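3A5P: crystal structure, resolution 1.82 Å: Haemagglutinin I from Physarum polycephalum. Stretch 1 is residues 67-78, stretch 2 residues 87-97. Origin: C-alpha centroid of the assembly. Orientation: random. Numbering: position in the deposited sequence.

Stretch 1 67-78: QLGYEGGGVATA
Stretch 2, residues 87-97: SISTGFGDAQH

Antiparallel strands often pair tightly over a short register and then hand the contact to side chains and water where the ladder ends; the Physarum haemagglutinin gives a compact example. Strands 74-78 and 87-89 run at 168°, approaching to 4.7 Å. Thr77 and Ser89 form a hydrogen-bonded pair (CA to CA 5.4 Å): Thr77 N donates to Ser89 O at 2.8 Å, nearly straight at 175°, and Ser89 N returns a bond to Thr77 O at 3.0 Å. The next pair, Ala78 with Ile88, is non-hydrogen-bonded, its CA atoms 4.4 Å apart. CA-H...O contacts reinforce the ladder, among them Ile88 CA to Thr77 O and Thr90 CA to Val75 O, each 3.3 Å.

At Thr90 (phi/psi -112/-7) the chain leaves extended geometry, and Gly91, at 88/0, continues the turn. With chi1 at p, Thr90 OG1 donates to Gly69 O at 2.6 Å and accepts from Phe92 N at 3.3 Å, tying the turn to strand 67-70. Gln96 (chi1 m, chi2 t, chi3 76°) reaches the same strand, its NE2 donating to Gln67 O at 3.1 Å. Two waters bridge the remaining gaps: one accepts from Gly69 N and donates to Phe92 O, the other accepts from Val75 N and donates to Thr90 O.

Apolar packing completes the contact. Ile88 (m, t) shares a sheet face with Ala78, its CG1 4.0 Å from Ala78 CB, while its CG2 meets Leu68 CD1 at 3.7 Å; Leu68 is also m, t. Thr90 CG2 lies 3.8 Å from Leu68 CB. Phe92 (-122/126; chi1 m, chi2 -97°) points toward the first stretch and lays one ring face against the Tyr70-Glu71 backbone. Tyr70 CA sits 4.2 Å from the centroid of the Phe92 ring, an off-centre CH-pi contact, while the tyrosine (chi1 p, chi2 91°) leads its own ring away.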

# COMPACT_ATOMS: atom_id res chain seq x y z
N GLN A 67 -0.24 -3.77 -17.34
CA GLN A 67 0.07 -5.14 -17.03
C GLN A 67 1.40 -5.50 -17.68
O GLN A 67 1.68 -5.07 -18.82
CB GLN A 67 -1.03 -6.06 -17.55
CG GLN A 67 -0.92 -7.50 -17.08
CD GLN A 67 -2.12 -8.33 -17.54
OE1 GLN A 67 -2.08 -8.96 -18.60
NE2 GLN A 67 -3.22 -8.27 -16.78
N LEU A 68 2.19 -6.29 -16.96
CA LEU A 68 3.49 -6.78 -17.39
C LEU A 68 3.38 -8.27 -17.71
O LEU A 68 2.58 -8.99 -17.10
CB LEU A 68 4.49 -6.65 -16.25
CG LEU A 68 4.49 -5.35 -15.41
CD1 LEU A 68 5.23 -5.58 -14.09
CD2 LEU A 68 5.15 -4.25 -16.21
N GLY A 69 4.20 -8.74 -18.64
CA GLY A 69 4.26 -10.16 -18.99
C GLY A 69 5.63 -10.75 -18.68
O GLY A 69 6.65 -10.02 -18.63
N TYR A 70 5.65 -12.05 -18.46
CA TYR A 70 6.91 -12.76 -18.24
C TYR A 70 6.83 -14.24 -18.62
O TYR A 70 5.75 -14.83 -18.73
CB TYR A 70 7.39 -12.58 -16.77
CG TYR A 70 6.59 -13.32 -15.72
CD1 TYR A 70 6.94 -14.62 -15.33
CD2 TYR A 70 5.46 -12.73 -15.11
CE1 TYR A 70 6.21 -15.31 -14.37
CE2 TYR A 70 4.71 -13.43 -14.13
CZ TYR A 70 5.10 -14.72 -13.78
OH TYR A 70 4.38 -15.43 -12.84
N GLU A 71 8.01 -14.79 -18.87
CA GLU A 71 8.19 -16.22 -19.04
C GLU A 71 9.10 -16.68 -17.92
O GLU A 71 9.86 -15.88 -17.36
CB GLU A 71 8.85 -16.51 -20.40
CG GLU A 71 8.09 -15.98 -21.60
CD GLU A 71 6.76 -16.69 -21.83
OE1 GLU A 71 6.56 -17.81 -21.29
OE2 GLU A 71 5.92 -16.11 -22.56
N GLY A 72 9.05 -17.97 -17.60
CA GLY A 72 9.88 -18.54 -16.53
C GLY A 72 9.53 -17.93 -15.18
O GLY A 72 8.37 -17.60 -14.94
N GLY A 73 10.54 -17.77 -14.32
CA GLY A 73 10.37 -17.07 -13.05
C GLY A 73 10.49 -15.57 -13.28
O GLY A 73 11.56 -15.07 -13.63
N GLY A 74 9.38 -14.85 -13.09
CA GLY A 74 9.32 -13.41 -13.36
C GLY A 74 10.03 -12.54 -12.33
O GLY A 74 10.05 -12.85 -11.14
N VAL A 75 10.64 -11.45 -12.81
CA VAL A 75 11.23 -10.44 -11.94
C VAL A 75 10.77 -9.09 -12.47
O VAL A 75 11.18 -8.66 -13.55
CB VAL A 75 12.79 -10.51 -11.93
CG1 VAL A 75 13.38 -9.45 -10.99
CG2 VAL A 75 13.27 -11.89 -11.51
N ALA A 76 9.87 -8.44 -11.73
CA ALA A 76 9.47 -7.09 -12.09
C ALA A 76 10.40 -6.11 -11.36
O ALA A 76 10.46 -6.10 -10.13
CB ALA A 76 8.02 -6.83 -11.72
N THR A 77 11.16 -5.35 -12.13
CA THR A 77 12.10 -4.40 -11.53
C THR A 77 11.54 -2.99 -11.65
O THR A 77 11.24 -2.54 -12.76
CB THR A 77 13.49 -4.49 -12.21
OG1 THR A 77 14.00 -5.82 -12.06
CG2 THR A 77 14.46 -3.47 -11.55
N ALA A 78 11.38 -2.31 -10.51
CA ALA A 78 10.91 -0.92 -10.49
C ALA A 78 12.09 -0.02 -10.18
O ALA A 78 12.69 -0.13 -9.09
CB ALA A 78 9.80 -0.73 -9.46
N SER A 87 10.10 3.47 -13.51
CA SER A 87 10.12 2.62 -14.69
C SER A 87 10.05 1.17 -14.23
O SER A 87 10.89 0.76 -13.43
CB SER A 87 11.40 2.86 -15.48
OG SER A 87 11.46 2.01 -16.61
N ILE A 88 9.07 0.42 -14.75
CA ILE A 88 8.88 -0.98 -14.36
C ILE A 88 9.04 -1.91 -15.56
O ILE A 88 8.41 -1.70 -16.59
CB ILE A 88 7.50 -1.21 -13.69
CG1 ILE A 88 7.31 -0.21 -12.53
CG2 ILE A 88 7.38 -2.65 -13.21
CD1 ILE A 88 5.89 -0.15 -11.96
N SER A 89 9.90 -2.91 -15.41
CA SER A 89 10.20 -3.81 -16.50
C SER A 89 10.36 -5.24 -16.01
O SER A 89 10.81 -5.47 -14.88
CB SER A 89 11.48 -3.36 -17.21
OG SER A 89 11.78 -4.27 -18.26
N THR A 90 10.00 -6.21 -16.86
CA THR A 90 10.25 -7.63 -16.57
C THR A 90 11.30 -8.22 -17.53
O THR A 90 11.70 -9.38 -17.38
CB THR A 90 8.97 -8.46 -16.75
OG1 THR A 90 8.43 -8.19 -18.06
CG2 THR A 90 7.91 -8.10 -15.70
N GLY A 91 11.71 -7.45 -18.52
CA GLY A 91 12.56 -8.00 -19.59
C GLY A 91 11.76 -8.59 -20.74
O GLY A 91 12.34 -9.11 -21.70
N PHE A 92 10.43 -8.54 -20.63
CA PHE A 92 9.54 -8.97 -21.72
C PHE A 92 8.64 -7.82 -22.12
O PHE A 92 7.97 -7.24 -21.28
CB PHE A 92 8.72 -10.19 -21.31
CG PHE A 92 9.57 -11.36 -20.93
CD1 PHE A 92 9.85 -12.37 -21.85
CD2 PHE A 92 10.11 -11.45 -19.65
CE1 PHE A 92 10.67 -13.45 -21.49
CE2 PHE A 92 10.90 -12.51 -19.27
CZ PHE A 92 11.19 -13.52 -20.19
N GLY A 93 8.65 -7.49 -23.40
CA GLY A 93 7.94 -6.32 -23.88
C GLY A 93 8.69 -5.09 -23.41
O GLY A 93 9.80 -5.18 -22.90
N ASP A 94 8.08 -3.93 -23.56
CA ASP A 94 8.77 -2.69 -23.18
C ASP A 94 8.56 -2.35 -21.71
O ASP A 94 7.56 -2.73 -21.12
CB ASP A 94 8.31 -1.55 -24.07
CG ASP A 94 8.71 -1.76 -25.52
OD1 ASP A 94 9.90 -2.11 -25.77
OD2 ASP A 94 7.83 -1.60 -26.39
N ALA A 95 9.55 -1.67 -21.13
CA ALA A 95 9.39 -1.09 -19.80
C ALA A 95 8.26 -0.08 -19.86
O ALA A 95 7.98 0.51 -20.92
CB ALA A 95 10.71 -0.41 -19.33
N GLN A 96 7.57 0.10 -18.73
CA GLN A 96 6.44 1.02 -18.67
C GLN A 96 6.64 2.01 -17.54
O GLN A 96 7.16 1.65 -16.48
CB GLN A 96 5.15 0.23 -18.52
CG GLN A 96 4.94 -0.69 -19.74
CD GLN A 96 3.61 -1.35 -19.73
OE1 GLN A 96 2.59 -0.72 -20.04
NE2 GLN A 96 3.59 -2.63 -19.38
N HIS A 97 6.24 3.25 -17.78
CA HIS A 97 6.45 4.32 -16.84
C HIS A 97 5.16 4.68 -16.09
O HIS A 97 4.08 4.63 -16.67
CB HIS A 97 6.97 5.55 -17.60
CG HIS A 97 7.13 6.78 -16.76
ND1 HIS A 97 6.14 7.73 -16.65
CD2 HIS A 97 8.18 7.23 -16.03
CE1 HIS A 97 6.56 8.71 -15.86
NE2 HIS A 97 7.80 8.42 -15.47
O HOH W 1 5.60 -6.98 -20.47
O HOH W 2 10.86 -11.46 -15.72